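Long-range contacts in 4-amino-4-deoxy-L-arabinose transferase or related glycosyltransferases of PMT family (Cupriavidus metallidurans, PDB 5EZM), which probably transfers 4-amino-4-deoxy-L-arabinose from a polyprenyl phosphate carrier to lipid A, as a zinc-binding membrane glycosyltransferase of the GT-C fold: residues R79-K84 with H499-V504; L146-W151 with G294-W299; F286-L291 with P346-P351. One frame throughout, in Å; residues are numbered along the deposited sequence.

Contact 1 (R79-K84 with H499-V504); sequences RYNALK and HPLMMV
The amide of Asn81 carries this contact, and the ring of Tyr80 backs it from within the hairpin: Asn81 ND2 sits 3.2 Å above one face of the Tyr80 ring, displaced toward the rim, while OD1 at the far end of the amide turns to residues 499-504. The beta hairpin 79-84 closes with a type I' turn from Tyr80 to Leu83, and its tip meets the chain leading into 502-504, an outer strand of the mixed sheet in the C-terminal domain. Positive phi angles at Asn81 and Ala82 place these two residues at the corner. With CG beside the backbone N (chi1 -63°), Asn81 OD1 accepts the N-H of Leu501 at 3.1 Å. That bond is nearly straight (172° at the hydrogen) and lies in the carbonyl plane, on a lone pair. An alanine at Asn81 would remove this acceptor and the amide over Tyr80, and would probably loosen the tie between hairpin and sheet. Glu68 of helix 58-72 steadies the turn by accepting from the backbone N of both Asn81 and Ala82. Within the hairpin, Arg79 NH1 donates to the turn carbonyl Ala82 O from above its plane, and it forms a salt bridge with Glu517. Farther along, apolar packing takes over: Met503, with CG beside the backbone N (chi1 -68°), presents CG to Leu83 CD1 at 3.9 Å.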
loop_
_atom_site.group_PDB
_atom_site.type_symbol
_atom_site.label_atom_id
_atom_site.label_comp_id
_atom_site.label_asym_id
_atom_site.label_seq_id
_atom_site.Cartn_x
_atom_site.Cartn_y
_atom_site.Cartn_z
ATOM N N ARG A 79 7.581 1.046 -17.779
ATOM C CA ARG A 79 8.590 2.093 -17.843
ATOM C C ARG A 79 8.377 3.111 -16.734
ATOM O O ARG A 79 7.239 3.433 -16.375
ATOM C CB ARG A 79 8.582 2.791 -19.206
ATOM C CG ARG A 79 9.132 1.926 -20.325
ATOM C CD ARG A 79 9.359 2.719 -21.600
ATOM N NE ARG A 79 9.862 1.862 -22.667
ATOM C CZ ARG A 79 11.151 1.669 -22.922
ATOM N NH1 ARG A 79 12.072 2.281 -22.190
ATOM N NH2 ARG A 79 11.521 0.864 -23.910
ATOM N N TYR A 80 9.485 3.607 -16.188
ATOM C CA TYR A 80 9.481 4.629 -15.148
ATOM C C TYR A 80 10.413 5.740 -15.612
ATOM O O TYR A 80 11.628 5.533 -15.718
ATOM C CB TYR A 80 9.925 4.052 -13.800
ATOM C CG TYR A 80 9.762 4.985 -12.616
ATOM C CD1 TYR A 80 8.758 5.944 -12.590
ATOM C CD2 TYR A 80 10.621 4.911 -11.528
ATOM C CE1 TYR A 80 8.606 6.797 -11.505
ATOM C CE2 TYR A 80 10.482 5.763 -10.440
ATOM C CZ TYR A 80 9.472 6.706 -10.434
ATOM O OH TYR A 80 9.328 7.557 -9.356
ATOM N N ASN A 81 9.839 6.909 -15.899
ATOM C CA ASN A 81 10.568 8.026 -16.496
ATOM C C ASN A 81 11.229 7.596 -17.805
ATOM O O ASN A 81 12.426 7.798 -18.025
ATOM C CB ASN A 81 11.579 8.610 -15.510
ATOM C CG ASN A 81 10.908 9.189 -14.276
ATOM O OD1 ASN A 81 10.454 10.333 -14.283
ATOM N ND2 ASN A 81 10.828 8.393 -13.213
ATOM N N ALA A 82 10.424 6.972 -18.667
ATOM C CA ALA A 82 10.810 6.568 -20.014
ATOM C C ALA A 82 11.812 5.420 -19.993
ATOM O O ALA A 82 12.237 4.949 -21.052
ATOM C CB ALA A 82 11.373 7.756 -20.801
ATOM N N LEU A 83 12.179 4.942 -18.807
ATOM C CA LEU A 83 13.172 3.888 -18.670
ATOM C C LEU A 83 12.527 2.597 -18.187
ATOM O O LEU A 83 11.596 2.614 -17.377
ATOM C CB LEU A 83 14.282 4.297 -17.700
ATOM C CG LEU A 83 15.076 5.542 -18.078
ATOM C CD1 LEU A 83 16.045 5.872 -16.961
ATOM C CD2 LEU A 83 15.805 5.325 -19.393
ATOM N N LYS A 84 13.042 1.476 -18.694
ATOM C CA LYS A 84 12.519 0.166 -18.325
ATOM C C LYS A 84 12.592 -0.034 -16.819
ATOM O O LYS A 84 13.629 0.213 -16.194
ATOM C CB LYS A 84 13.298 -0.940 -19.038
ATOM C CG LYS A 84 13.122 -0.965 -20.545
ATOM C CD LYS A 84 13.891 -2.120 -21.158
ATOM C CE LYS A 84 13.638 -2.220 -22.650
ATOM N NZ LYS A 84 14.219 -3.465 -23.232
ATOM N N HIS A 499 5.516 15.032 -17.033
ATOM C CA HIS A 499 6.753 15.149 -17.797
ATOM C C HIS A 499 7.845 14.272 -17.189
ATOM O O HIS A 499 8.195 14.443 -16.015
ATOM C CB HIS A 499 7.197 16.610 -17.842
ATOM C CG HIS A 499 8.280 16.888 -18.836
ATOM N ND1 HIS A 499 9.569 16.430 -18.679
ATOM C CD2 HIS A 499 8.269 17.592 -19.994
ATOM C CE1 HIS A 499 10.303 16.831 -19.701
ATOM N NE2 HIS A 499 9.539 17.539 -20.513
ATOM N N PRO A 500 8.407 13.336 -17.948
ATOM C CA PRO A 500 9.394 12.413 -17.382
ATOM C C PRO A 500 10.746 13.074 -17.173
ATOM O O PRO A 500 11.107 14.052 -17.831
ATOM C CB PRO A 500 9.498 11.303 -18.438
ATOM C CG PRO A 500 8.352 11.533 -19.379
ATOM C CD PRO A 500 8.082 12.998 -19.339
ATOM N N LEU A 501 11.502 12.505 -16.237
ATOM C CA LEU A 501 12.872 12.933 -15.997
ATOM C C LEU A 501 13.821 12.242 -16.964
ATOM O O LEU A 501 13.647 11.064 -17.292
ATOM C CB LEU A 501 13.294 12.609 -14.563
ATOM C CG LEU A 501 12.697 13.398 -13.401
ATOM C CD1 LEU A 501 13.222 12.842 -12.093
ATOM C CD2 LEU A 501 13.042 14.870 -13.532
ATOM N N MET A 502 14.834 12.973 -17.416
ATOM C CA MET A 502 15.964 12.373 -18.117
ATOM C C MET A 502 17.079 12.175 -17.100
ATOM O O MET A 502 17.733 13.140 -16.688
ATOM C CB MET A 502 16.431 13.231 -19.287
ATOM C CG MET A 502 17.654 12.653 -19.975
ATOM S SD MET A 502 17.935 13.355 -21.605
ATOM C CE MET A 502 16.401 12.894 -22.412
ATOM N N MET A 503 17.287 10.925 -16.692
ATOM C CA MET A 503 18.187 10.632 -15.587
ATOM C C MET A 503 19.626 10.983 -15.945
ATOM O O MET A 503 20.109 10.659 -17.037
ATOM C CB MET A 503 18.078 9.160 -15.195
ATOM C CG MET A 503 16.746 8.802 -14.562
ATOM S SD MET A 503 16.348 9.876 -13.166
ATOM C CE MET A 503 17.676 9.491 -12.030
ATOM N N VAL A 504 20.307 11.649 -15.015
ATOM C CA VAL A 504 21.696 12.068 -15.170
ATOM C C VAL A 504 22.497 11.455 -14.032
ATOM O O VAL A 504 22.175 11.667 -12.857
ATOM C CB VAL A 504 21.833 13.598 -15.172
ATOM C CG1 VAL A 504 23.297 13.994 -15.154
ATOM C CG2 VAL A 504 21.122 14.194 -16.376
#

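Contact 2 (L146-W151 with G294-W299); sequences LAAPMW and GGFLPW. With MPG ([(Z)-octadec-9-enyl] (2R)-2,3-bis(oxidanyl)propanoate), chain L.
Packing is closest where Met150 lies against Gly295. The peptide N of Met150 donates to Gly295 O over 3.0 Å, in the carbonyl plane and on a lone pair, and Met150 CB stands 3.5 Å from Gly295 CA. The absence of a side chain at Gly295 goes with this close approach, since a beta carbon modelled there would fall 2.7 Å from Met150 CB. Next to it, the Pro149 ring lies against two carbonyls, its CG near Gly294 O and its CD near Gly295 O. Pro149 N, also near Gly295 O, has no hydrogen to give. The two prolines then meet tip to tip, Pro149 CD to Pro298 CD at 3.5 Å.

Two predicted transmembrane spans of the GT-C fold, each broken here, are joined at this point. Helix 135-147 ends before Ala148, which is also the N-cap of helix 149-155, and helix 288-295 gives way to a 3-10 turn at 297-299. At the break, Ala147 CB packs 3.7 Å from Trp299 CZ2, and Ala148 CB approaches Phe296 CD1 at 3.8 Å. Trp299 CD1 stands over one face of the Phe296 ring, offset toward its rim. The indole NE1 donates to Ala144 O, one turn earlier in helix 135-147, which, with the ring of Tyr442 meeting it, helps orient the indole.

The side facing lipid is looser. Leu297 is partly exposed and hardly touches residues 146-151; its CD2 meets C5 of a bound MPG chain instead. Met150, with CG anti to the backbone N and a bend at chi3, sends CE to C12 of the same lipid at 3.7 Å. Gly294 O lies near its C9.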
loop_
_atom_site.group_PDB
_atom_site.type_symbol
_atom_site.label_atom_id
_atom_site.label_comp_id
_atom_site.label_asym_id
_atom_site.label_seq_id
_atom_site.Cartn_x
_atom_site.Cartn_y
_atom_site.Cartn_z
ATOM N N LEU A 146 -11.970 -2.686 9.345
ATOM C CA LEU A 146 -12.174 -1.252 9.179
ATOM C C LEU A 146 -11.344 -0.462 10.184
ATOM O O LEU A 146 -10.668 0.508 9.820
ATOM C CB LEU A 146 -13.658 -0.912 9.318
ATOM C CG LEU A 146 -14.026 0.565 9.142
ATOM C CD1 LEU A 146 -13.756 1.029 7.717
ATOM C CD2 LEU A 146 -15.476 0.815 9.523
ATOM N N ALA A 147 -11.371 -0.871 11.455
ATOM C CA ALA A 147 -10.664 -0.136 12.498
ATOM C C ALA A 147 -9.162 -0.377 12.486
ATOM O O ALA A 147 -8.415 0.447 13.026
ATOM C CB ALA A 147 -11.218 -0.504 13.876
ATOM N N ALA A 148 -8.706 -1.480 11.903
ATOM C CA ALA A 148 -7.285 -1.796 11.883
ATOM C C ALA A 148 -6.532 -0.720 11.110
ATOM O O ALA A 148 -6.762 -0.562 9.900
ATOM C CB ALA A 148 -7.042 -3.168 11.261
ATOM N N PRO A 149 -5.644 0.040 11.756
ATOM C CA PRO A 149 -4.974 1.142 11.050
ATOM C C PRO A 149 -4.090 0.682 9.909
ATOM O O PRO A 149 -3.932 1.424 8.935
ATOM C CB PRO A 149 -4.158 1.817 12.158
ATOM C CG PRO A 149 -3.911 0.736 13.138
ATOM C CD PRO A 149 -5.159 -0.100 13.137
ATOM N N MET A 150 -3.501 -0.512 9.992
ATOM C CA MET A 150 -2.683 -0.986 8.881
ATOM C C MET A 150 -3.529 -1.226 7.636
ATOM O O MET A 150 -3.111 -0.889 6.521
ATOM C CB MET A 150 -1.930 -2.253 9.280
ATOM C CG MET A 150 -1.115 -2.875 8.160
ATOM S SD MET A 150 0.180 -3.984 8.763
ATOM C CE MET A 150 1.465 -2.808 9.172
ATOM N N TRP A 151 -4.736 -1.771 7.803
ATOM C CA TRP A 151 -5.564 -2.059 6.638
ATOM C C TRP A 151 -6.151 -0.786 6.035
ATOM O O TRP A 151 -6.224 -0.656 4.808
ATOM C CB TRP A 151 -6.676 -3.038 7.004
ATOM C CG TRP A 151 -7.371 -3.586 5.798
ATOM C CD1 TRP A 151 -8.609 -3.245 5.335
ATOM C CD2 TRP A 151 -6.852 -4.554 4.880
ATOM N NE1 TRP A 151 -8.898 -3.952 4.192
ATOM C CE2 TRP A 151 -7.835 -4.762 3.892
ATOM C CE3 TRP A 151 -5.653 -5.268 4.800
ATOM C CZ2 TRP A 151 -7.656 -5.653 2.839
ATOM C CZ3 TRP A 151 -5.475 -6.150 3.753
ATOM C CH2 TRP A 151 -6.472 -6.338 2.787
ATOM N N GLY A 294 1.119 -2.210 16.225
ATOM C CA GLY A 294 0.561 -0.906 15.917
ATOM C C GLY A 294 -0.468 -0.945 14.805
ATOM O O GLY A 294 -1.440 -0.186 14.826
ATOM N N GLY A 295 -0.274 -1.825 13.824
ATOM C CA GLY A 295 -1.190 -1.934 12.707
ATOM C C GLY A 295 -2.484 -2.645 13.019
ATOM O O GLY A 295 -3.414 -2.598 12.209
ATOM N N PHE A 296 -2.555 -3.309 14.168
ATOM C CA PHE A 296 -3.774 -3.932 14.663
ATOM C C PHE A 296 -4.112 -3.396 16.052
ATOM O O PHE A 296 -4.643 -4.121 16.897
ATOM C CB PHE A 296 -3.626 -5.452 14.685
ATOM C CG PHE A 296 -4.897 -6.194 14.394
ATOM C CD1 PHE A 296 -5.519 -6.074 13.161
ATOM C CD2 PHE A 296 -5.461 -7.032 15.345
ATOM C CE1 PHE A 296 -6.687 -6.762 12.885
ATOM C CE2 PHE A 296 -6.625 -7.726 15.073
ATOM C CZ PHE A 296 -7.240 -7.589 13.840
ATOM N N LEU A 297 -3.805 -2.117 16.285
ATOM C CA LEU A 297 -3.790 -1.578 17.644
ATOM C C LEU A 297 -5.147 -1.622 18.339
ATOM O O LEU A 297 -5.202 -2.078 19.495
ATOM C CB LEU A 297 -3.221 -0.156 17.621
ATOM C CG LEU A 297 -3.001 0.517 18.977
ATOM C CD1 LEU A 297 -2.023 -0.282 19.825
ATOM C CD2 LEU A 297 -2.502 1.933 18.779
ATOM N N PRO A 298 -6.258 -1.179 17.735
ATOM C CA PRO A 298 -7.540 -1.215 18.459
ATOM C C PRO A 298 -7.973 -2.608 18.899
ATOM O O PRO A 298 -8.920 -2.716 19.689
ATOM C CB PRO A 298 -8.535 -0.612 17.453
ATOM C CG PRO A 298 -7.862 -0.696 16.132
ATOM C CD PRO A 298 -6.409 -0.530 16.421
ATOM N N TRP A 299 -7.312 -3.668 18.432
ATOM C CA TRP A 299 -7.628 -5.026 18.853
ATOM C C TRP A 299 -6.477 -5.686 19.603
ATOM O O TRP A 299 -6.547 -6.889 19.891
ATOM C CB TRP A 299 -8.025 -5.879 17.643
ATOM C CG TRP A 299 -8.951 -5.175 16.685
ATOM C CD1 TRP A 299 -8.679 -4.818 15.395
ATOM C CD2 TRP A 299 -10.290 -4.735 16.948
ATOM N NE1 TRP A 299 -9.765 -4.190 14.838
ATOM C CE2 TRP A 299 -10.767 -4.125 15.769
ATOM C CE3 TRP A 299 -11.133 -4.801 18.062
ATOM C CZ2 TRP A 299 -12.049 -3.581 15.675
ATOM C CZ3 TRP A 299 -12.404 -4.261 17.966
ATOM C CH2 TRP A 299 -12.851 -3.661 16.780
HETATM C C5 MPG L . -0.036 4.369 17.619
HETATM C C6 MPG L . 0.720 4.224 16.286
HETATM C C7 MPG L . -0.125 3.572 15.170
HETATM C C8 MPG L . 0.772 2.991 14.048
HETATM C C9 MPG L . -0.023 2.442 12.838
HETATM C C10 MPG L . 0.887 1.659 11.850
HETATM C C11 MPG L . 0.312 1.637 10.420
HETATM C C12 MPG L . 1.224 0.831 9.432
HETATM C C13 MPG L . 0.707 0.885 7.980
HETATM C C14 MPG L . 1.763 0.373 6.949
HETATM C C15 MPG L . 1.359 0.692 5.475
HETATM C C16 MPG L . 2.153 -0.153 4.440
#

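Contact 3 (F286-L291 with P346-P351); sequences FYFLPL and PGYIVP. With MPG ([(Z)-octadec-9-enyl] (2R)-2,3-bis(oxidanyl)propanoate), chain Q; MPG ([(Z)-octadec-9-enyl] (2R)-2,3-bis(oxidanyl)propanoate), chain B.
Residues 286-291, running into helix 288-295, lie beside loop 346-351, which coils helically through bonds from Ile349 N to Pro346 O and from Val350 N to Gly347 O; the closest alpha carbons, Leu291 CA and Pro346 CA, are 6.8 Å apart. Side chains therefore make the contact. Phe288, with CG beside the backbone N (chi1 -67°), reaches across so that its CD1 lies 3.5 Å from Ile349 CB, the two side chains running antiparallel alongside each other. Pro346 O sits at the edge of the Phe288 ring, near its plane, and CZ meets Tyr348 CB at 3.9 Å. Tyr287 brings its own edge to the same ring, its CD2 standing 3.5 Å above the centre of one face. In the GT-C membrane domain this places an aromatic group between two transmembrane elements, with Phe335 and Phe338 of helix 323-339 also touching Phe288. Both methyls of Leu291 rest on Pro346, CD1 at 3.7 Å from its CB. Tyr287, its CG anti to the backbone N, puts OH 3.2 Å from Pro346 CD. Lipid covers other parts of Tyr287: CE1 is 3.5 Å from C10 of the chain Q MPG, and C7 of the chain B MPG lies at the ring's edge.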
loop_
_atom_site.group_PDB
_atom_site.type_symbol
_atom_site.label_atom_id
_atom_site.label_comp_id
_atom_site.label_asym_id
_atom_site.label_seq_id
_atom_site.Cartn_x
_atom_site.Cartn_y
_atom_site.Cartn_z
ATOM N N PHE A 286 12.880 -8.861 14.975
ATOM C CA PHE A 286 11.707 -8.280 15.613
ATOM C C PHE A 286 11.151 -7.084 14.839
ATOM O O PHE A 286 10.362 -6.307 15.393
ATOM C CB PHE A 286 12.041 -7.863 17.047
ATOM C CG PHE A 286 12.903 -8.848 17.778
ATOM C CD1 PHE A 286 12.354 -9.991 18.330
ATOM C CD2 PHE A 286 14.264 -8.628 17.916
ATOM C CE1 PHE A 286 13.147 -10.898 19.005
ATOM C CE2 PHE A 286 15.062 -9.529 18.589
ATOM C CZ PHE A 286 14.503 -10.667 19.134
ATOM N N TYR A 287 11.538 -6.934 13.568
ATOM C CA TYR A 287 11.191 -5.736 12.809
ATOM C C TYR A 287 9.680 -5.555 12.697
ATOM O O TYR A 287 9.166 -4.446 12.890
ATOM C CB TYR A 287 11.835 -5.808 11.424
ATOM C CG TYR A 287 11.471 -4.678 10.490
ATOM C CD1 TYR A 287 12.118 -3.453 10.565
ATOM C CD2 TYR A 287 10.493 -4.846 9.517
ATOM C CE1 TYR A 287 11.793 -2.421 9.710
ATOM C CE2 TYR A 287 10.160 -3.820 8.655
ATOM C CZ TYR A 287 10.812 -2.609 8.755
ATOM O OH TYR A 287 10.483 -1.582 7.898
ATOM N N PHE A 288 8.954 -6.627 12.398
ATOM C CA PHE A 288 7.519 -6.553 12.157
ATOM C C PHE A 288 6.687 -6.681 13.426
ATOM O O PHE A 288 5.457 -6.764 13.336
ATOM C CB PHE A 288 7.096 -7.633 11.158
ATOM C CG PHE A 288 7.645 -7.430 9.781
ATOM C CD1 PHE A 288 7.093 -6.482 8.936
ATOM C CD2 PHE A 288 8.709 -8.188 9.326
ATOM C CE1 PHE A 288 7.590 -6.292 7.662
ATOM C CE2 PHE A 288 9.214 -8.002 8.052
ATOM C CZ PHE A 288 8.654 -7.052 7.219
ATOM N N LEU A 289 7.323 -6.704 14.608
ATOM C CA LEU A 289 6.551 -6.842 15.844
ATOM C C LEU A 289 5.826 -5.548 16.205
ATOM O O LEU A 289 4.592 -5.573 16.368
ATOM C CB LEU A 289 7.456 -7.350 16.970
ATOM C CG LEU A 289 6.779 -7.735 18.283
ATOM C CD1 LEU A 289 5.609 -8.671 18.025
ATOM C CD2 LEU A 289 7.787 -8.373 19.228
ATOM N N PRO A 290 6.498 -4.394 16.328
ATOM C CA PRO A 290 5.738 -3.151 16.516
ATOM C C PRO A 290 4.882 -2.797 15.319
ATOM O O PRO A 290 3.897 -2.068 15.480
ATOM C CB PRO A 290 6.829 -2.100 16.754
ATOM C CG PRO A 290 8.007 -2.635 16.049
ATOM C CD PRO A 290 7.946 -4.122 16.250
ATOM N N LEU A 291 5.221 -3.289 14.125
ATOM C CA LEU A 291 4.378 -3.042 12.960
ATOM C C LEU A 291 3.060 -3.796 13.069
ATOM O O LEU A 291 1.994 -3.238 12.792
ATOM C CB LEU A 291 5.114 -3.432 11.680
ATOM C CG LEU A 291 6.146 -2.428 11.177
ATOM C CD1 LEU A 291 6.962 -3.040 10.056
ATOM C CD2 LEU A 291 5.459 -1.165 10.704
ATOM N N PRO A 346 7.773 -2.419 5.711
ATOM C CA PRO A 346 6.543 -2.623 6.502
ATOM C C PRO A 346 5.402 -3.252 5.721
ATOM O O PRO A 346 4.774 -4.202 6.209
ATOM C CB PRO A 346 6.200 -1.204 6.984
ATOM C CG PRO A 346 6.967 -0.282 6.089
ATOM C CD PRO A 346 8.216 -1.016 5.725
ATOM N N GLY A 347 5.133 -2.762 4.508
ATOM C CA GLY A 347 4.050 -3.292 3.696
ATOM C C GLY A 347 4.081 -4.797 3.512
ATOM O O GLY A 347 3.022 -5.407 3.323
ATOM N N TYR A 348 5.268 -5.412 3.582
ATOM C CA TYR A 348 5.369 -6.864 3.460
ATOM C C TYR A 348 4.386 -7.571 4.382
ATOM O O TYR A 348 3.826 -8.615 4.026
ATOM C CB TYR A 348 6.793 -7.335 3.773
ATOM C CG TYR A 348 7.837 -6.970 2.740
ATOM C CD1 TYR A 348 7.492 -6.302 1.574
ATOM C CD2 TYR A 348 9.172 -7.303 2.932
ATOM C CE1 TYR A 348 8.446 -5.967 0.632
ATOM C CE2 TYR A 348 10.134 -6.975 1.995
ATOM C CZ TYR A 348 9.766 -6.307 0.846
ATOM O OH TYR A 348 10.718 -5.977 -0.092
ATOM N N ILE A 349 4.154 -7.010 5.574
ATOM C CA ILE A 349 3.363 -7.712 6.580
ATOM C C ILE A 349 1.866 -7.487 6.418
ATOM O O ILE A 349 1.075 -8.141 7.116
ATOM C CB ILE A 349 3.829 -7.312 7.995
ATOM C CG1 ILE A 349 3.663 -8.485 8.953
ATOM C CG2 ILE A 349 3.061 -6.109 8.508
ATOM C CD1 ILE A 349 4.290 -9.757 8.446
ATOM N N VAL A 350 1.447 -6.610 5.499
ATOM C CA VAL A 350 0.017 -6.301 5.369
ATOM C C VAL A 350 -0.838 -7.526 5.073
ATOM O O VAL A 350 -1.931 -7.638 5.649
ATOM C CB VAL A 350 -0.188 -5.167 4.353
ATOM C CG1 VAL A 350 -1.663 -4.883 4.173
ATOM C CG2 VAL A 350 0.531 -3.902 4.815
ATOM N N PRO A 351 -0.436 -8.475 4.213
ATOM C CA PRO A 351 -1.314 -9.627 3.929
ATOM C C PRO A 351 -1.753 -10.439 5.148
ATOM O O PRO A 351 -2.669 -11.261 5.009
ATOM C CB PRO A 351 -0.467 -10.483 2.979
ATOM C CG PRO A 351 0.347 -9.505 2.256
ATOM C CD PRO A 351 0.697 -8.439 3.267
HETATM C C2 MPG Q . 3.207 0.477 18.362
HETATM C C3 MPG Q . 3.806 1.648 17.595
HETATM C C4 MPG Q . 4.346 1.232 16.234
HETATM C C5 MPG Q . 5.732 1.831 15.940
HETATM C C6 MPG Q . 6.331 1.288 14.633
HETATM C C7 MPG Q . 7.869 1.198 14.684
HETATM C C8 MPG Q . 8.436 0.351 13.519
HETATM C C9 MPG Q . 9.835 -0.236 13.829
HETATM C C10 MPG Q . 10.353 -1.141 12.677
HETATM C C1 MPG Q . 2.551 0.911 19.673
HETATM C C2 MPG B . 11.575 -4.084 19.733
HETATM C C3 MPG B . 11.747 -4.441 18.261
HETATM C C4 MPG B . 12.611 -3.433 17.520
HETATM C C5 MPG B . 12.581 -3.635 15.995
HETATM C C6 MPG B . 13.840 -3.067 15.321
HETATM C C7 MPG B . 13.840 -3.272 13.795
HETATM C C8 MPG B . 15.247 -3.079 13.177
HETATM C C1 MPG B . 10.587 -5.015 20.445
#

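Contacts 2 and 3 form one continuous region of the membrane domain. Their centres are 12 Å apart, both use helix 288-295, and they touch where Met150 SD packs 3.6 Å from Ile349 CG2. Contact 1 stands apart, its centre 37 Å from that of contact 2 and 31 Å from that of contact 3. Contacts 1 and 2 are largely buried and contact 3 only partly, while contacts 2 and 3 both border lipid. The chemistry follows the setting: a hydrogen bond accepted by a side-chain amide, with charged neighbours, links hairpin and sheet in contact 1, a single backbone bond amid apolar packing serves contact 2, and contact 3 relies on aromatic and aliphatic groups.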